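Local atomic coordinates of endoglucanase (Clostridium thermocellum, PDB entry 2YIK), a protein that probably hydrolyses internal beta-1,4-glucosidic linkages of cellulose as a family 9 glycoside hydrolase. Residues Y438-S443 with A474-P479. Sequence-based numbering, arbitrary orientation.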
ATOM      1  N   TYR A 438      18.019   8.585  -3.925  1.00 28.33           N
ATOM      2  CA  TYR A 438      16.980   8.743  -2.922  1.00 27.46           C
ATOM      3  C   TYR A 438      16.469   7.452  -2.273  1.00 26.83           C
ATOM      4  O   TYR A 438      15.490   7.465  -1.530  1.00 26.89           O
ATOM      5  CB  TYR A 438      15.843   9.557  -3.537  1.00 26.60           C
ATOM      6  CG  TYR A 438      16.248  10.997  -3.791  1.00 26.61           C
ATOM      7  CD1 TYR A 438      16.286  11.915  -2.746  1.00 26.62           C
ATOM      8  CD2 TYR A 438      16.650  11.426  -5.063  1.00 25.43           C
ATOM      9  CE1 TYR A 438      16.711  13.227  -2.948  1.00 27.81           C
ATOM     10  CE2 TYR A 438      17.082  12.739  -5.281  1.00 27.56           C
ATOM     11  CZ  TYR A 438      17.108  13.635  -4.217  1.00 28.17           C
ATOM     12  OH  TYR A 438      17.517  14.934  -4.413  1.00 29.64           O
ATOM     13  N   VAL A 439      17.147   6.347  -2.560  1.00 26.88           N
ATOM     14  CA  VAL A 439      16.825   5.039  -1.997  1.00 26.26           C
ATOM     15  C   VAL A 439      17.972   4.807  -1.011  1.00 28.68           C
ATOM     16  O   VAL A 439      19.117   4.641  -1.432  1.00 28.13           O
ATOM     17  CB  VAL A 439      16.854   3.956  -3.097  1.00 26.06           C
ATOM     18  CG1 VAL A 439      16.566   2.584  -2.508  1.00 23.90           C
ATOM     19  CG2 VAL A 439      15.844   4.299  -4.174  1.00 24.07           C
ATOM     20  N   VAL A 440      17.701   4.805   0.293  1.00 30.03           N
ATOM     21  CA  VAL A 440      18.816   4.647   1.217  1.00 31.41           C
ATOM     22  C   VAL A 440      19.516   3.286   1.183  1.00 32.65           C
ATOM     23  O   VAL A 440      18.884   2.241   1.014  1.00 32.48           O
ATOM     24  CB  VAL A 440      18.428   5.062   2.690  1.00 32.65           C
ATOM     25  CG1 VAL A 440      16.949   5.345   2.799  1.00 32.73           C
ATOM     26  CG2 VAL A 440      18.880   4.019   3.683  1.00 33.52           C
ATOM     27  N   GLY A 441      20.844   3.335   1.301  1.00 31.40           N
ATOM     28  CA  GLY A 441      21.666   2.133   1.307  1.00 31.98           C
ATOM     29  C   GLY A 441      21.965   1.512  -0.046  1.00 32.95           C
ATOM     30  O   GLY A 441      22.764   0.587  -0.146  1.00 32.69           O
ATOM     31  N   TYR A 442      21.339   2.030  -1.095  1.00 33.93           N
ATOM     32  CA  TYR A 442      21.519   1.496  -2.439  1.00 33.30           C
ATOM     33  C   TYR A 442      22.887   1.769  -3.047  1.00 34.09           C
ATOM     34  O   TYR A 442      23.425   0.942  -3.788  1.00 33.94           O
ATOM     35  CB  TYR A 442      20.454   2.080  -3.370  1.00 33.06           C
ATOM     36  CG  TYR A 442      20.482   1.545  -4.788  1.00 33.00           C
ATOM     37  CD1 TYR A 442      19.877   0.330  -5.106  1.00 33.03           C
ATOM     38  CD2 TYR A 442      21.096   2.262  -5.818  1.00 32.15           C
ATOM     39  CE1 TYR A 442      19.872  -0.157  -6.409  1.00 32.61           C
ATOM     40  CE2 TYR A 442      21.101   1.782  -7.131  1.00 32.39           C
ATOM     41  CZ  TYR A 442      20.483   0.574  -7.415  1.00 33.35           C
ATOM     42  OH  TYR A 442      20.450   0.103  -8.707  1.00 34.82           O
ATOM     43  N   SER A 443      23.451   2.928  -2.728  1.00 34.50           N
ATOM     44  CA  SER A 443      24.724   3.318  -3.309  1.00 35.45           C
ATOM     45  C   SER A 443      25.494   4.223  -2.351  1.00 35.08           C
ATOM     46  O   SER A 443      24.947   4.665  -1.339  1.00 33.55           O
ATOM     47  CB  SER A 443      24.433   4.052  -4.620  1.00 36.95           C
ATOM     48  OG  SER A 443      25.614   4.273  -5.369  1.00 44.18           O
ATOM     49  N   ALA A 474      14.675   2.058   1.543  1.00 28.41           N
ATOM     50  CA  ALA A 474      13.668   3.078   1.807  1.00 28.13           C
ATOM     51  C   ALA A 474      13.754   4.199   0.766  1.00 28.48           C
ATOM     52  O   ALA A 474      14.843   4.686   0.458  1.00 27.87           O
ATOM     53  CB  ALA A 474      13.857   3.654   3.204  1.00 27.04           C
ATOM     54  N   LEU A 475      12.603   4.589   0.221  1.00 27.49           N
ATOM     55  CA  LEU A 475      12.537   5.671  -0.759  1.00 27.60           C
ATOM     56  C   LEU A 475      12.032   6.876   0.017  1.00 27.64           C
ATOM     57  O   LEU A 475      10.885   6.895   0.461  1.00 26.75           O
ATOM     58  CB  LEU A 475      11.554   5.335  -1.884  1.00 26.04           C
ATOM     59  CG  LEU A 475      11.251   6.446  -2.897  1.00 26.51           C
ATOM     60  CD1 LEU A 475      12.496   6.775  -3.702  1.00 25.09           C
ATOM     61  CD2 LEU A 475      10.126   5.997  -3.828  1.00 26.36           C
ATOM     62  N   VAL A 476      12.889   7.875   0.200  1.00 26.92           N
ATOM     63  CA  VAL A 476      12.492   9.057   0.951  1.00 25.59           C
ATOM     64  C   VAL A 476      11.574   9.984   0.149  1.00 24.83           C
ATOM     65  O   VAL A 476      11.428   9.834  -1.066  1.00 23.05           O
ATOM     66  CB  VAL A 476      13.728   9.835   1.416  1.00 25.68           C
ATOM     67  CG1 VAL A 476      14.616   8.924   2.266  1.00 25.90           C
ATOM     68  CG2 VAL A 476      14.495  10.364   0.211  1.00 24.24           C
ATOM     69  N   GLY A 477      10.951  10.929   0.847  1.00 25.05           N
ATOM     70  CA  GLY A 477      10.050  11.871   0.208  1.00 25.07           C
ATOM     71  C   GLY A 477      10.548  12.346  -1.142  1.00 26.64           C
ATOM     72  O   GLY A 477       9.782  12.424  -2.102  1.00 26.24           O
ATOM     73  N   GLY A 478      11.833  12.679  -1.216  1.00 26.63           N
ATOM     74  CA  GLY A 478      12.399  13.125  -2.473  1.00 27.20           C
ATOM     75  C   GLY A 478      12.850  14.568  -2.467  1.00 28.46           C
ATOM     76  O   GLY A 478      12.776  15.243  -1.437  1.00 29.99           O
ATOM     77  N   PRO A 479      13.316  15.075  -3.620  1.00 29.09           N
ATOM     78  CA  PRO A 479      13.786  16.456  -3.738  1.00 30.57           C
ATOM     79  C   PRO A 479      12.629  17.446  -3.815  1.00 31.99           C
ATOM     80  O   PRO A 479      11.472  17.046  -3.977  1.00 32.90           O
ATOM     81  CB  PRO A 479      14.614  16.421  -5.018  1.00 30.57           C
ATOM     82  CG  PRO A 479      13.840  15.440  -5.875  1.00 29.73           C
ATOM     83  CD  PRO A 479      13.492  14.338  -4.890  1.00 29.50           C
TER
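Val439 and Leu475 form a single antiparallel beta bridge, buried between the loop that follows helix 416-428 and the loop that leads to helix 499-516. They are a non-hydrogen-bonded pair, and the bonds come from their neighbours. Val476 N donates to Tyr438 O at 3.2 Å. Val440 N reaches Ala474 O at 2.9 Å. Each acceptor also receives a CA-H from the bridged residue opposite, the shorter contact being Val439 CA to Ala474 O at 3.2 Å.

Beyond the bridge, the Tyr438 side chain does most of the gripping. With CG anti to its carbonyl carbon (chi1 -69°), the ring extends along the second segment to Pro479. Pro479 CD lies over one face of the Tyr438 ring, 3.9 Å from its centroid, a CH-pi contact displaced toward the rim. Val476 CG2 approaches the ring edge in plane, 3.8 Å from Tyr438 CD1, and His485 adds an edge-to-face partner.

In the (alpha/alpha)6 barrel of family 9 this single bridge joins two loops that link barrel helices. Val476 also brings it near the predicted active-site His451, their side chains about 7 Å apart. Val439 CG2 meets Leu475 CD1, and both residues rest on Phe505 of helix 499-516.

Packing is tighter at Val440: at an unusual chi1 of 7° its CG1 nearly eclipses the backbone N. As that N donates to Ala474 O, Val440 CG1 comes 3.2 Å from Ala474 O and also touches Ala474 CB. The first segment then leaves through a type II turn, Val439 to Tyr442, with Gly441 supplying the positive phi and a weak Tyr442 N to Val439 O bond closing it at 3.4 Å.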